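Local atomic coordinates of Lmo2125 protein (Listeria monocytogenes serovar 1/2a, PDB entry 5TU0), a protein that binds maltose, probably as the extracellular lipoprotein receptor that hands the sugar to a membrane transporter for carbohydrate uptake. Residues Glu94-Ile102 / Tyr336-Ile345; Asn252-Thr260 / Glu327-Gln335. The protein carries 2 engineered substitutions. One frame throughout, in Å; residues are numbered along the deposited sequence.

Contact 1. Residues Glu94-Ile102 / Tyr336-Ile345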
loop_
_atom_site.group_PDB
_atom_site.type_symbol
_atom_site.label_atom_id
_atom_site.label_comp_id
_atom_site.label_asym_id
_atom_site.label_seq_id
_atom_site.Cartn_x
_atom_site.Cartn_y
_atom_site.Cartn_z
ATOM N N GLU A 94 4.654 -5.213 -15.876
ATOM C CA GLU A 94 4.524 -6.593 -15.394
ATOM C C GLU A 94 4.205 -6.649 -13.885
ATOM O O GLU A 94 3.486 -7.530 -13.425
ATOM C CB GLU A 94 5.800 -7.387 -15.694
ATOM C CG GLU A 94 6.014 -7.617 -17.186
ATOM C CD GLU A 94 7.239 -8.469 -17.503
ATOM O OE1 GLU A 94 8.338 -8.200 -16.955
ATOM O OE2 GLU A 94 7.109 -9.397 -18.336
ATOM N N LYS A 95 4.740 -5.701 -13.126
ATOM C CA LYS A 95 4.497 -5.657 -11.689
ATOM C C LYS A 95 3.017 -5.479 -11.379
ATOM O O LYS A 95 2.488 -6.098 -10.470
ATOM C CB LYS A 95 5.269 -4.500 -11.062
ATOM C CG LYS A 95 5.181 -4.447 -9.544
ATOM C CD LYS A 95 5.753 -3.144 -8.993
ATOM C CE LYS A 95 7.220 -2.971 -9.304
ATOM N NZ LYS A 95 7.749 -1.712 -8.706
ATOM N N ASP A 96 2.350 -4.619 -12.137
ATOM C CA ASP A 96 0.937 -4.353 -11.903
ATOM C C ASP A 96 0.048 -5.500 -12.357
ATOM O O ASP A 96 -0.987 -5.749 -11.752
ATOM C CB ASP A 96 0.581 -3.002 -12.489
ATOM C CG ASP A 96 1.330 -1.863 -11.754
ATOM O OD1 ASP A 96 1.425 -1.956 -10.499
ATOM O OD2 ASP A 96 1.828 -0.923 -12.404
ATOM N N GLN A 97 0.482 -6.213 -13.389
ATOM C CA GLN A 97 -0.197 -7.428 -13.824
ATOM C C GLN A 97 -0.059 -8.474 -12.712
ATOM O O GLN A 97 -1.006 -9.166 -12.389
ATOM C CB GLN A 97 0.421 -7.947 -15.117
ATOM C CG GLN A 97 0.271 -6.983 -16.277
ATOM C CD GLN A 97 0.986 -7.451 -17.523
ATOM O OE1 GLN A 97 0.835 -8.599 -17.953
ATOM N NE2 GLN A 97 1.748 -6.546 -18.135
ATOM N N LYS A 98 1.132 -8.563 -12.110
ATOM C CA LYS A 98 1.372 -9.486 -10.991
ATOM C C LYS A 98 0.460 -9.209 -9.758
ATOM O O LYS A 98 0.110 -10.128 -9.018
ATOM C CB LYS A 98 2.862 -9.426 -10.601
ATOM C CG LYS A 98 3.283 -10.226 -9.377
ATOM C CD LYS A 98 4.778 -10.027 -9.116
ATOM C CE LYS A 98 5.212 -10.594 -7.770
ATOM N NZ LYS A 98 4.917 -12.047 -7.655
ATOM N N GLN A 99 0.091 -7.943 -9.554
ATOM C CA GLN A 99 -0.771 -7.519 -8.425
ATOM C C GLN A 99 -2.145 -8.183 -8.411
ATOM O O GLN A 99 -2.739 -8.367 -7.361
ATOM C CB GLN A 99 -1.042 -6.012 -8.504
ATOM C CG GLN A 99 0.146 -5.107 -8.262
ATOM C CD GLN A 99 0.496 -4.977 -6.794
ATOM O OE1 GLN A 99 0.134 -5.820 -5.982
ATOM N NE2 GLN A 99 1.199 -3.920 -6.456
ATOM N N VAL A 100 -2.662 -8.472 -9.598
ATOM C CA VAL A 100 -3.991 -9.049 -9.745
ATOM C C VAL A 100 -3.931 -10.520 -10.161
ATOM O O VAL A 100 -4.943 -11.084 -10.583
ATOM C CB VAL A 100 -4.804 -8.245 -10.798
ATOM C CG1 VAL A 100 -5.077 -6.839 -10.304
ATOM C CG2 VAL A 100 -4.085 -8.200 -12.144
ATOM N N THR A 101 -2.765 -11.143 -9.995
ATOM C CA THR A 101 -2.555 -12.511 -10.434
ATOM C C THR A 101 -2.171 -13.452 -9.280
ATOM O O THR A 101 -1.366 -13.098 -8.412
ATOM C CB THR A 101 -1.435 -12.549 -11.524
ATOM O OG1 THR A 101 -1.785 -11.690 -12.629
ATOM C CG2 THR A 101 -1.197 -13.954 -12.037
ATOM N N ILE A 102 -2.760 -14.647 -9.276
ATOM C CA ILE A 102 -2.398 -15.699 -8.315
ATOM C C ILE A 102 -2.539 -17.030 -9.050
ATOM O O ILE A 102 -3.484 -17.196 -9.820
ATOM C CB ILE A 102 -3.232 -15.662 -7.010
ATOM C CG1 ILE A 102 -2.575 -16.545 -5.936
ATOM C CG2 ILE A 102 -4.675 -16.081 -7.253
ATOM C CD1 ILE A 102 -3.160 -16.399 -4.555
ATOM N N TYR A 336 7.118 4.170 -6.194
ATOM C CA TYR A 336 6.511 2.913 -6.654
ATOM C C TYR A 336 7.487 2.089 -7.507
ATOM O O TYR A 336 7.415 0.859 -7.523
ATOM C CB TYR A 336 5.204 3.204 -7.407
ATOM C CG TYR A 336 4.301 2.018 -7.546
ATOM C CD1 TYR A 336 3.474 1.624 -6.489
ATOM C CD2 TYR A 336 4.244 1.302 -8.726
ATOM C CE1 TYR A 336 2.618 0.544 -6.620
ATOM C CE2 TYR A 336 3.396 0.226 -8.864
ATOM C CZ TYR A 336 2.598 -0.151 -7.807
ATOM O OH TYR A 336 1.771 -1.232 -7.970
ATOM N N LYS A 337 8.428 2.765 -8.174
ATOM C CA LYS A 337 9.450 2.089 -8.990
ATOM C C LYS A 337 10.250 1.098 -8.152
ATOM O O LYS A 337 10.705 0.083 -8.665
ATOM C CB LYS A 337 10.439 3.084 -9.610
ATOM C CG LYS A 337 9.848 4.100 -10.570
ATOM C CD LYS A 337 10.919 5.100 -10.972
ATOM C CE LYS A 337 10.349 6.260 -11.753
ATOM N NZ LYS A 337 9.702 5.816 -13.013
ATOM N N ASN A 338 10.395 1.397 -6.866
ATOM C CA ASN A 338 11.159 0.544 -5.952
ATOM C C ASN A 338 10.286 -0.295 -5.017
ATOM O O ASN A 338 10.812 -0.980 -4.154
ATOM C CB ASN A 338 12.103 1.427 -5.118
ATOM C CG ASN A 338 13.011 2.286 -5.980
ATOM O OD1 ASN A 338 13.011 3.510 -5.872
ATOM N ND2 ASN A 338 13.745 1.661 -6.855
ATOM N N ALA A 339 8.961 -0.240 -5.183
ATOM C CA ALA A 339 8.052 -1.010 -4.334
ATOM C C ALA A 339 7.761 -2.384 -4.926
ATOM O O ALA A 339 7.661 -2.521 -6.152
ATOM C CB ALA A 339 6.745 -0.255 -4.144
ATOM N N GLN A 340 7.628 -3.394 -4.058
ATOM C CA GLN A 340 7.280 -4.742 -4.507
ATOM C C GLN A 340 5.916 -5.152 -3.999
ATOM O O GLN A 340 5.523 -4.765 -2.907
ATOM C CB GLN A 340 8.296 -5.798 -4.081
ATOM C CG GLN A 340 8.625 -5.852 -2.607
ATOM C CD GLN A 340 9.773 -4.948 -2.253
ATOM O OE1 GLN A 340 9.726 -3.756 -2.495
ATOM N NE2 GLN A 340 10.825 -5.524 -1.685
ATOM N N PRO A 341 5.179 -5.947 -4.793
ATOM C CA PRO A 341 3.877 -6.385 -4.310
ATOM C C PRO A 341 3.976 -7.202 -3.024
ATOM O O PRO A 341 4.914 -7.990 -2.861
ATOM C CB PRO A 341 3.361 -7.301 -5.444
ATOM C CG PRO A 341 4.116 -6.912 -6.640
ATOM C CD PRO A 341 5.432 -6.384 -6.185
ATOM N N MET A 342 3.033 -6.989 -2.126
ATOM C CA MET A 342 2.926 -7.773 -0.928
ATOM C C MET A 342 2.470 -9.152 -1.408
ATOM O O MET A 342 1.626 -9.226 -2.296
ATOM C CB MET A 342 1.853 -7.184 -0.018
ATOM C CG MET A 342 1.618 -7.948 1.277
ATOM S SD MET A 342 0.216 -7.353 2.244
ATOM C CE MET A 342 0.692 -5.647 2.534
ATOM N N PRO A 343 3.016 -10.245 -0.833
ATOM C CA PRO A 343 2.512 -11.570 -1.246
ATOM C C PRO A 343 1.003 -11.657 -1.064
ATOM O O PRO A 343 0.477 -11.151 -0.056
ATOM C CB PRO A 343 3.228 -12.531 -0.281
ATOM C CG PRO A 343 4.483 -11.811 0.106
ATOM C CD PRO A 343 4.106 -10.361 0.157
ATOM N N ASN A 344 0.309 -12.257 -2.038
ATOM C CA ASN A 344 -1.153 -12.391 -1.982
ATOM C C ASN A 344 -1.602 -13.830 -1.711
ATOM O O ASN A 344 -2.793 -14.134 -1.752
ATOM C CB ASN A 344 -1.792 -11.815 -3.255
ATOM C CG ASN A 344 -1.410 -12.574 -4.511
ATOM O OD1 ASN A 344 -0.729 -13.607 -4.467
ATOM N ND2 ASN A 344 -1.825 -12.050 -5.641
ATOM N N ILE A 345 -0.643 -14.707 -1.412
ATOM C CA ILE A 345 -0.943 -16.082 -1.070
ATOM C C ILE A 345 -1.478 -16.134 0.370
ATOM O O ILE A 345 -1.157 -15.251 1.194
ATOM C CB ILE A 345 0.278 -17.016 -1.274
ATOM C CG1 ILE A 345 1.451 -16.643 -0.366
ATOM C CG2 ILE A 345 0.700 -17.001 -2.745
ATOM C CD1 ILE A 345 2.583 -17.655 -0.406
HETATM O O HOH W 1 -3.756 -9.979 -5.513
HETATM O O HOH W 2 0.815 -5.358 -2.605
#
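The hydroxyl of Tyr-336 is held from two sides: OH donates to Asp-96 OD1 at 2.7 Å and accepts from Gln-99 NE2 at 3.1 Å. OD1 lies at the ring edge in its plane, the carboxylate itself turned 27° from the ring, while OD2 forms a salt bridge with Arg-318; Gln-99 NE2 also serves Ala-271 O. One residue before Asp-96, Lys-95 runs past the tyrosine and turns at its third torsion (-62°), bringing NZ 2.7 Å from Ala-339 O, in the carbonyl plane, at the end of the type I turn 336-339. At the other end, Asn-344 ND2 meets Thr-101 O at 3.0 Å, above its carbonyl plane, and a water links the same ND2 to Gln-99 O. In this two-lobed solute-binding fold, segment 336-345 skirts the sugar cleft, where Met-342 touches Asp-70 and Tyr-164 of the maltose pocket. Packing centres on Pro-341. Its CD lies 3.9 Å from Lys-95 CG, its CB 3.6 Å from Gln-99 OE1, and Lys-98, extended as far as CE, crosses it at about a right angle before NZ bends to Glu-181 O. Beyond Asn-344, Ile-102 CD1 comes within 4.3 Å of Ile-345 CG2.

Contact 2. Residues Asn252-Thr260 / Glu327-Gln335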
loop_
_atom_site.group_PDB
_atom_site.type_symbol
_atom_site.label_atom_id
_atom_site.label_comp_id
_atom_site.label_asym_id
_atom_site.label_seq_id
_atom_site.Cartn_x
_atom_site.Cartn_y
_atom_site.Cartn_z
ATOM N N ASN A 252 2.260 23.505 5.717
ATOM C CA ASN A 252 2.903 23.765 4.426
ATOM C C ASN A 252 3.791 22.550 4.132
ATOM O O ASN A 252 5.026 22.639 4.165
ATOM C CB ASN A 252 3.717 25.066 4.485
ATOM C CG ASN A 252 4.352 25.427 3.155
ATOM O OD1 ASN A 252 3.984 24.895 2.104
ATOM N ND2 ASN A 252 5.313 26.342 3.195
ATOM N N TYR A 253 3.151 21.416 3.844
ATOM C CA TYR A 253 3.880 20.163 3.649
ATOM C C TYR A 253 4.362 19.973 2.221
ATOM O O TYR A 253 3.811 20.524 1.267
ATOM C CB TYR A 253 3.031 18.937 4.092
ATOM C CG TYR A 253 1.887 18.581 3.158
ATOM C CD1 TYR A 253 2.077 17.711 2.095
ATOM C CD2 TYR A 253 0.633 19.138 3.330
ATOM C CE1 TYR A 253 1.040 17.400 1.229
ATOM C CE2 TYR A 253 -0.411 18.845 2.474
ATOM C CZ TYR A 253 -0.207 17.979 1.427
ATOM O OH TYR A 253 -1.252 17.697 0.586
ATOM N N GLY A 254 5.421 19.197 2.091
ATOM C CA GLY A 254 5.970 18.826 0.810
ATOM C C GLY A 254 6.061 17.312 0.827
ATOM O O GLY A 254 6.011 16.698 1.888
ATOM N N VAL A 255 6.176 16.713 -0.347
ATOM C CA VAL A 255 6.252 15.267 -0.442
ATOM C C VAL A 255 7.407 14.888 -1.358
ATOM O O VAL A 255 7.637 15.532 -2.404
ATOM C CB VAL A 255 4.939 14.654 -0.982
ATOM C CG1 VAL A 255 4.889 13.161 -0.690
ATOM C CG2 VAL A 255 3.727 15.340 -0.358
ATOM N N ALA A 256 8.095 13.813 -0.981
ATOM C CA ALA A 256 9.218 13.306 -1.739
ATOM C C ALA A 256 9.322 11.789 -1.664
ATOM O O ALA A 256 8.674 11.125 -0.824
ATOM C CB ALA A 256 10.504 13.932 -1.217
ATOM N N LYS A 257 10.125 11.237 -2.568
ATOM C CA LYS A 257 10.463 9.825 -2.498
ATOM C C LYS A 257 11.107 9.588 -1.135
ATOM O O LYS A 257 11.634 10.522 -0.517
ATOM C CB LYS A 257 11.471 9.443 -3.593
ATOM C CG LYS A 257 12.806 10.180 -3.479
ATOM C CD LYS A 257 13.796 9.804 -4.572
ATOM C CE LYS A 257 14.420 8.444 -4.340
ATOM N NZ LYS A 257 15.299 8.405 -3.136
ATOM N N ILE A 258 11.079 8.355 -0.672
ATOM C CA ILE A 258 11.720 8.023 0.602
ATOM C C ILE A 258 13.254 8.171 0.408
ATOM O O ILE A 258 13.804 7.791 -0.636
ATOM C CB ILE A 258 11.343 6.599 1.081
ATOM C CG1 ILE A 258 9.802 6.451 1.165
ATOM C CG2 ILE A 258 12.021 6.299 2.414
ATOM C CD1 ILE A 258 9.306 5.044 1.423
ATOM N N PRO A 259 13.946 8.777 1.380
ATOM C CA PRO A 259 15.376 8.931 1.167
ATOM C C PRO A 259 16.139 7.612 0.979
ATOM O O PRO A 259 15.740 6.571 1.493
ATOM C CB PRO A 259 15.844 9.672 2.435
ATOM C CG PRO A 259 14.626 10.367 2.927
ATOM C CD PRO A 259 13.493 9.457 2.606
ATOM N N THR A 260 17.240 7.694 0.239
ATOM C CA THR A 260 18.113 6.549 -0.053
ATOM C C THR A 260 18.781 6.001 1.215
ATOM O O THR A 260 19.259 6.761 2.041
ATOM C CB THR A 260 19.174 6.982 -1.089
ATOM O OG1 THR A 260 18.500 7.443 -2.280
ATOM C CG2 THR A 260 20.148 5.832 -1.432
ATOM N N GLU A 327 3.224 17.253 -5.877
ATOM C CA GLU A 327 4.260 16.566 -5.115
ATOM C C GLU A 327 3.905 15.162 -4.643
ATOM O O GLU A 327 4.727 14.268 -4.759
ATOM C CB GLU A 327 4.746 17.418 -3.953
ATOM C CG GLU A 327 5.336 18.728 -4.441
ATOM C CD GLU A 327 6.082 19.483 -3.373
ATOM O OE1 GLU A 327 6.228 18.955 -2.258
ATOM O OE2 GLU A 327 6.535 20.605 -3.666
ATOM N N LEU A 328 2.698 14.965 -4.118
ATOM C CA LEU A 328 2.310 13.638 -3.622
ATOM C C LEU A 328 2.307 12.629 -4.765
ATOM O O LEU A 328 2.836 11.519 -4.640
ATOM C CB LEU A 328 0.946 13.669 -2.928
ATOM C CG LEU A 328 0.446 12.301 -2.425
ATOM C CD1 LEU A 328 1.431 11.685 -1.428
ATOM C CD2 LEU A 328 -0.954 12.426 -1.833
ATOM N N THR A 329 1.729 13.040 -5.884
ATOM C CA THR A 329 1.666 12.210 -7.075
ATOM C C THR A 329 3.058 11.847 -7.578
ATOM O O THR A 329 3.310 10.679 -7.875
ATOM C CB THR A 329 0.905 12.917 -8.199
ATOM O OG1 THR A 329 -0.387 13.311 -7.712
ATOM C CG2 THR A 329 0.754 11.993 -9.407
ATOM N N ASN A 330 3.958 12.833 -7.643
ATOM C CA ASN A 330 5.335 12.602 -8.098
ATOM C C ASN A 330 6.077 11.632 -7.168
ATOM O O ASN A 330 6.758 10.721 -7.639
ATOM C CB ASN A 330 6.143 13.914 -8.179
ATOM C CG ASN A 330 5.704 14.826 -9.317
ATOM O OD1 ASN A 330 4.971 14.430 -10.223
ATOM N ND2 ASN A 330 6.165 16.058 -9.272
ATOM N N ALA A 331 5.948 11.854 -5.859
ATOM C CA ALA A 331 6.584 10.982 -4.853
ATOM C C ALA A 331 6.095 9.542 -4.956
ATOM O O ALA A 331 6.890 8.612 -4.937
ATOM C CB ALA A 331 6.339 11.510 -3.456
ATOM N N VAL A 332 4.784 9.364 -5.051
ATOM C CA VAL A 332 4.199 8.030 -5.206
ATOM C C VAL A 332 4.687 7.350 -6.474
ATOM O O VAL A 332 5.099 6.200 -6.431
ATOM C CB VAL A 332 2.650 8.070 -5.214
ATOM C CG1 VAL A 332 2.054 6.719 -5.656
ATOM C CG2 VAL A 332 2.147 8.454 -3.840
ATOM N N ILE A 333 4.669 8.060 -7.597
ATOM C CA ILE A 333 5.124 7.475 -8.868
ATOM C C ILE A 333 6.595 7.044 -8.802
ATOM O O ILE A 333 6.958 5.946 -9.256
ATOM C CB ILE A 333 4.897 8.456 -10.043
ATOM C CG1 ILE A 333 3.386 8.630 -10.292
ATOM C CG2 ILE A 333 5.589 7.956 -11.303
ATOM C CD1 ILE A 333 3.030 9.746 -11.263
ATOM N N GLU A 334 7.427 7.922 -8.237
ATOM C CA GLU A 334 8.857 7.668 -8.128
ATOM C C GLU A 334 9.144 6.530 -7.171
ATOM O O GLU A 334 9.905 5.624 -7.495
ATOM C CB GLU A 334 9.586 8.936 -7.658
ATOM C CG GLU A 334 11.102 8.835 -7.601
ATOM C CD GLU A 334 11.736 8.541 -8.951
ATOM O OE1 GLU A 334 11.207 9.002 -9.992
ATOM O OE2 GLU A 334 12.786 7.856 -8.958
ATOM N N GLN A 335 8.519 6.563 -6.004
ATOM C CA GLN A 335 8.761 5.523 -5.003
ATOM C C GLN A 335 8.222 4.159 -5.458
ATOM O O GLN A 335 8.819 3.119 -5.186
ATOM C CB GLN A 335 8.161 5.907 -3.653
ATOM C CG GLN A 335 8.595 4.988 -2.534
ATOM C CD GLN A 335 10.094 5.040 -2.304
ATOM O OE1 GLN A 335 10.696 6.110 -2.291
ATOM N NE2 GLN A 335 10.698 3.882 -2.123
HETATM O O HOH W 3 7.321 14.857 -4.966
#
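Val-255 and Ala-331 form the tight part of this strand-on-helix contact. The valine points at the helix, and with CG1 swung opposite its own backbone N (chi1 -163°) that methyl comes 3.5 Å from Ala-331 CB and 3.8 Å from Leu-328 CD1, while CG2 rests over the backbone of Leu-328. Strand 253-256 and the helical segment run in nearly the same direction, 21° apart, with axes only 6.6 Å from each other. The small side chain of Ala-331 is consistent with so close an approach: its CB sits 3.5 Å from the carbonyl carbon of Ala-256.

A side-chain oxygen from the helix takes a backbone N-H at each end. Glu-327 OE1 accepts from Val-255 N at 2.9 Å, approached nearly straight on from beyond its C-O bond, and OE2 of the same carboxylate makes a salt bridge with Lys-122. Gln-335, bent at its second torsion (63°), carries OE1 to Ile-258 N at 2.8 Å, with the N-H lying above the amide carbonyl plane, and the Ile-258 side chain crosses that of Gln-335 at about a right angle.

The flanks are looser. A water donates to both Val-255 O and Glu-327 O, two carbonyls that could not bond to each other. Lys-257 and Glu-334 run side by side, Lys-257 CB 4.1 Å from Glu-334 CG, but their charged ends stay apart: Lys-257 NZ turns back to Ile-258 O and pairs with Glu-266.

Strand 253-256 is an antiparallel neighbour of strand 105-121 in the mixed sheet, with backbone bonds from Gly-254 to Tyr-120 and from Ala-256 to Leu-118. Leu-328 and Ala-331 pack on Tyr-119 and Val-117 of strand 105-121, with helix 243-248 beside Leu-328 and helix 315-323 against Ile-333.

In the fold
The two contacts meet in sequence where helix 327-336 ends, though their centres lie 20 Å apart. Contact 2 is nested within the chain loop that contact 1 closes. Each is partly buried, and both reach the mixed sheet containing strand 105-121. Contact 2 sets a strand and the loop after it on a helix; its middle is apolar and its polar bonds bring helix side chains to backbone N-H groups. Contact 1 instead fixes an irregular segment to a short helix and strand 101-102, with side chains from both partners supplying the polar grip. It lies nearer the chain centre. A bound glucose unit is about 10 Å from the Gln-99 side chain and about 12 Å from that of Leu-328.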